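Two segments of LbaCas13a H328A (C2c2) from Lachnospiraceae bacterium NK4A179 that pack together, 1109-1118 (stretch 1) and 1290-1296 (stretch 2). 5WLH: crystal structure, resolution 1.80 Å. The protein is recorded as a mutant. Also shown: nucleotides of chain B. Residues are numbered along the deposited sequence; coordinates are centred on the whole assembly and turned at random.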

# COMPACT_ATOMS: atom_id res chain seq x y z
N MET A 1109 10.94 7.60 -20.21
CA MET A 1109 9.58 7.45 -19.69
C MET A 1109 9.57 6.54 -18.48
O MET A 1109 8.86 6.80 -17.51
N ASP A 1110 10.34 5.45 -18.54
CA ASP A 1110 10.46 4.53 -17.42
C ASP A 1110 10.97 5.24 -16.18
O ASP A 1110 10.37 5.15 -15.11
N TYR A 1111 12.08 5.97 -16.31
CA TYR A 1111 12.61 6.67 -15.14
C TYR A 1111 11.62 7.71 -14.62
O TYR A 1111 11.50 7.90 -13.40
N SER A 1112 10.92 8.40 -15.52
CA SER A 1112 9.95 9.40 -15.06
C SER A 1112 8.83 8.75 -14.27
O SER A 1112 8.40 9.27 -13.23
N GLU A 1113 8.34 7.60 -14.74
CA GLU A 1113 7.30 6.88 -14.02
C GLU A 1113 7.79 6.41 -12.67
O GLU A 1113 7.04 6.41 -11.70
N ILE A 1114 9.05 5.94 -12.60
CA ILE A 1114 9.55 5.46 -11.32
C ILE A 1114 9.63 6.62 -10.34
O ILE A 1114 9.24 6.49 -9.18
N ALA A 1115 10.12 7.77 -10.81
CA ALA A 1115 10.15 8.96 -9.97
C ALA A 1115 8.74 9.38 -9.57
O ALA A 1115 8.49 9.72 -8.40
N ASP A 1116 7.80 9.34 -10.51
CA ASP A 1116 6.41 9.62 -10.16
C ASP A 1116 5.90 8.65 -9.11
O ASP A 1116 5.09 9.02 -8.24
N GLU A 1117 6.28 7.38 -9.20
CA GLU A 1117 5.81 6.43 -8.19
C GLU A 1117 6.47 6.67 -6.84
O GLU A 1117 5.82 6.54 -5.79
N LEU A 1118 7.77 7.00 -6.84
CA LEU A 1118 8.40 7.34 -5.57
C LEU A 1118 7.79 8.60 -4.98
O LEU A 1118 7.55 8.68 -3.76
N ASN A 1290 9.83 -2.38 -2.47
CA ASN A 1290 8.81 -2.94 -3.36
C ASN A 1290 8.68 -2.13 -4.64
O ASN A 1290 8.53 -2.69 -5.73
N ILE A 1291 8.68 -0.79 -4.52
CA ILE A 1291 8.57 0.05 -5.71
C ILE A 1291 9.70 -0.27 -6.68
O ILE A 1291 9.49 -0.45 -7.88
N LEU A 1292 10.92 -0.38 -6.16
CA LEU A 1292 12.05 -0.73 -7.03
C LEU A 1292 11.92 -2.14 -7.59
O LEU A 1292 12.20 -2.37 -8.77
N LEU A 1293 11.50 -3.09 -6.76
CA LEU A 1293 11.35 -4.46 -7.23
C LEU A 1293 10.27 -4.57 -8.30
O LEU A 1293 10.38 -5.41 -9.21
N GLN A 1294 9.22 -3.73 -8.23
CA GLN A 1294 8.21 -3.72 -9.30
C GLN A 1294 8.84 -3.44 -10.65
O GLN A 1294 8.30 -3.86 -11.69
N HIS A 1295 9.95 -2.71 -10.66
CA HIS A 1295 10.69 -2.40 -11.87
C HIS A 1295 11.89 -3.31 -12.05
O HIS A 1295 12.82 -2.97 -12.80
N PHE A 1296 11.87 -4.47 -11.37
CA PHE A 1296 12.84 -5.56 -11.48
C PHE A 1296 14.23 -5.18 -10.96
O PHE A 1296 15.23 -5.79 -11.35

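Stretch 1 is helical throughout, its turns held by backbone bonds such as Glu1117 N to Glu1113 O (2.8 Å). It runs nearly antiparallel to helix 1290-1294: the N-to-C directions differ by 158° and the axes approach to 10.6 Å, so side chains must bridge the gap. Together the stretches bury 353 Å², and His1295, just past the second helix, has the largest covered area.

Met1109 does not reach the other stretch. Asp1110 leaves its backbone sideways, but its t rotamer (chi1 -152°) brings the carboxylate nearer. Asp1110 OD1 lies 3.8 Å from His1295 ND1, and a water spans that gap: it donates to Asp1110 OD1 at 2.7 Å and hydrogen-bonds His1295 ND1 at 2.6 Å. Tyr1111 and Ser1112 are out of reach, and Glu1113 makes no contact.

Ile1114, in the m,t rotamer, also starts sideways and bends inward. Its CG1 sits 3.4 Å from the centroid of the His1295 ring, 5° off the ring normal, which identifies a CH-pi contact over one face. Ala1115 and Asp1116 stay out of reach.

Glu1117 points toward stretch 2 with chi1 m and chi2 t. At the edge of the imidazole, His1295 NE2 donates to Glu1117 OE1 at 2.7 Å with a nearly linear N-H...O angle of 170°. The histidine, itself chi1 m, thus engages both ring nitrogens, one directly and one through water. Glu1117 OE1 also lies 4.0 Å from Ile1291 CG2.

Leu1118 (m,t) closes the contact: its CD2 meets CG2 of inward-pointing Ile1291 (m,t) at 3.7 Å, an apolar pairing where the CA atoms of these two residues are 7.3 Å apart. Away from this interface, Asn1290 ND2 donates to OP1 of C30 at 3.0 Å, and Phe1296 CE2 approaches O4' of C40 at 3.5 Å, edge-on.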

# COMPACT_ATOMS: atom_id res chain seq x y z
CB MET A 1109 8.66 6.89 -20.77
CG MET A 1109 8.66 7.69 -22.04
SD MET A 1109 8.12 9.37 -21.68
CE MET A 1109 6.43 9.06 -21.21
CB ASP A 1110 11.38 3.36 -17.80
CG ASP A 1110 11.06 2.08 -17.05
OD1 ASP A 1110 10.17 2.08 -16.18
OD2 ASP A 1110 11.72 1.06 -17.32
CB TYR A 1111 13.95 7.33 -15.47
CG TYR A 1111 14.98 6.34 -15.94
CD1 TYR A 1111 15.15 5.14 -15.28
CD2 TYR A 1111 15.73 6.59 -17.07
CE1 TYR A 1111 16.08 4.22 -15.71
CE2 TYR A 1111 16.67 5.67 -17.52
CZ TYR A 1111 16.84 4.49 -16.84
OH TYR A 1111 17.77 3.58 -17.28
CB SER A 1112 9.36 10.17 -16.24
OG SER A 1112 10.38 10.75 -17.00
CB GLU A 1113 6.80 5.69 -14.84
CG GLU A 1113 5.71 6.03 -15.83
CD GLU A 1113 5.16 4.79 -16.50
OE1 GLU A 1113 4.69 3.89 -15.77
OE2 GLU A 1113 5.22 4.72 -17.74
CB ILE A 1114 10.92 4.76 -11.48
CG1 ILE A 1114 10.72 3.41 -12.16
CG2 ILE A 1114 11.55 4.54 -10.12
CD1 ILE A 1114 12.01 2.77 -12.72
CB ALA A 1115 10.85 10.10 -10.71
CB ASP A 1116 5.51 9.55 -11.39
CG ASP A 1116 5.69 10.72 -12.31
OD1 ASP A 1116 6.26 11.75 -11.87
OD2 ASP A 1116 5.25 10.60 -13.48
CB GLU A 1117 6.05 4.99 -8.63
CG GLU A 1117 5.20 4.58 -9.80
CD GLU A 1117 5.62 3.25 -10.39
OE1 GLU A 1117 6.39 2.52 -9.73
OE2 GLU A 1117 5.17 2.93 -11.51
CB LEU A 1118 9.90 7.54 -5.76
CG LEU A 1118 10.62 6.26 -6.18
CD1 LEU A 1118 12.04 6.62 -6.60
CD2 LEU A 1118 10.62 5.25 -5.05
CB ASN A 1290 7.45 -2.98 -2.66
CG ASN A 1290 7.39 -3.93 -1.50
OD1 ASN A 1290 8.25 -4.79 -1.33
ND2 ASN A 1290 6.35 -3.77 -0.67
CB ILE A 1291 8.56 1.53 -5.33
CG1 ILE A 1291 7.25 1.86 -4.60
CG2 ILE A 1291 8.76 2.40 -6.56
CD1 ILE A 1291 7.26 3.26 -3.94
CB LEU A 1292 13.36 -0.58 -6.24
CG LEU A 1292 13.49 0.87 -5.79
CD1 LEU A 1292 14.47 0.99 -4.60
CD2 LEU A 1292 13.96 1.73 -6.95
CB LEU A 1293 11.04 -5.39 -6.06
CG LEU A 1293 11.22 -6.89 -6.31
CD1 LEU A 1293 12.59 -7.14 -6.88
CD2 LEU A 1293 11.06 -7.66 -5.00
CB GLN A 1294 7.14 -2.65 -9.04
CG GLN A 1294 6.03 -3.13 -8.15
CD GLN A 1294 5.26 -1.98 -7.54
OE1 GLN A 1294 4.90 -2.01 -6.36
NE2 GLN A 1294 5.00 -0.96 -8.34
CB HIS A 1295 11.07 -0.93 -11.86
CG HIS A 1295 9.87 -0.05 -11.81
ND1 HIS A 1295 9.21 0.35 -12.95
CD2 HIS A 1295 9.12 0.39 -10.77
CE1 HIS A 1295 8.15 1.07 -12.62
NE2 HIS A 1295 8.07 1.11 -11.30
CB PHE A 1296 12.91 -6.09 -12.91
CG PHE A 1296 11.57 -6.53 -13.41
CD1 PHE A 1296 10.96 -7.65 -12.90
CD2 PHE A 1296 10.88 -5.76 -14.33
CE1 PHE A 1296 9.70 -8.04 -13.33
CE2 PHE A 1296 9.63 -6.14 -14.77
CZ PHE A 1296 9.04 -7.28 -14.27
P C B 30 2.76 -2.89 -1.67
OP1 C B 30 4.07 -2.71 -2.34
OP2 C B 30 1.53 -2.27 -2.23
O5' C B 30 2.45 -4.44 -1.55
C5' C B 30 3.47 -5.38 -1.24
C4' C B 30 2.89 -6.76 -1.08
O4' C B 30 1.85 -6.74 -0.07
C3' C B 30 2.19 -7.33 -2.30
O3' C B 30 3.11 -7.89 -3.23
C2' C B 30 1.26 -8.37 -1.70
O2' C B 30 1.96 -9.56 -1.40
C1' C B 30 0.87 -7.71 -0.38
N1 C B 30 -0.45 -7.04 -0.46
C2 C B 30 -1.56 -7.87 -0.44
O2 C B 30 -1.41 -9.08 -0.38
N3 C B 30 -2.78 -7.32 -0.50
C4 C B 30 -2.91 -6.01 -0.56
N4 C B 30 -4.15 -5.54 -0.61
C5 C B 30 -1.79 -5.12 -0.58
C6 C B 30 -0.56 -5.68 -0.51
P C B 40 10.56 -6.13 -20.30
OP1 C B 40 11.92 -5.88 -19.75
OP2 C B 40 10.34 -7.14 -21.38
O5' C B 40 9.63 -6.54 -19.09
C5' C B 40 8.32 -6.99 -19.36
C4' C B 40 7.55 -7.21 -18.11
O4' C B 40 7.32 -5.93 -17.45
C3' C B 40 6.16 -7.78 -18.32
O3' C B 40 6.22 -9.19 -18.45
C2' C B 40 5.40 -7.30 -17.08
O2' C B 40 5.66 -8.16 -15.99
C1' C B 40 6.08 -5.95 -16.80
N1 C B 40 5.30 -4.76 -17.23
C2 C B 40 4.16 -4.40 -16.50
O2 C B 40 3.82 -5.12 -15.54
N3 C B 40 3.44 -3.31 -16.87
C4 C B 40 3.84 -2.56 -17.91
N4 C B 40 3.11 -1.49 -18.24
C5 C B 40 5.00 -2.89 -18.66
C6 C B 40 5.69 -3.99 -18.29
O HOH W 1 9.93 -0.51 -15.35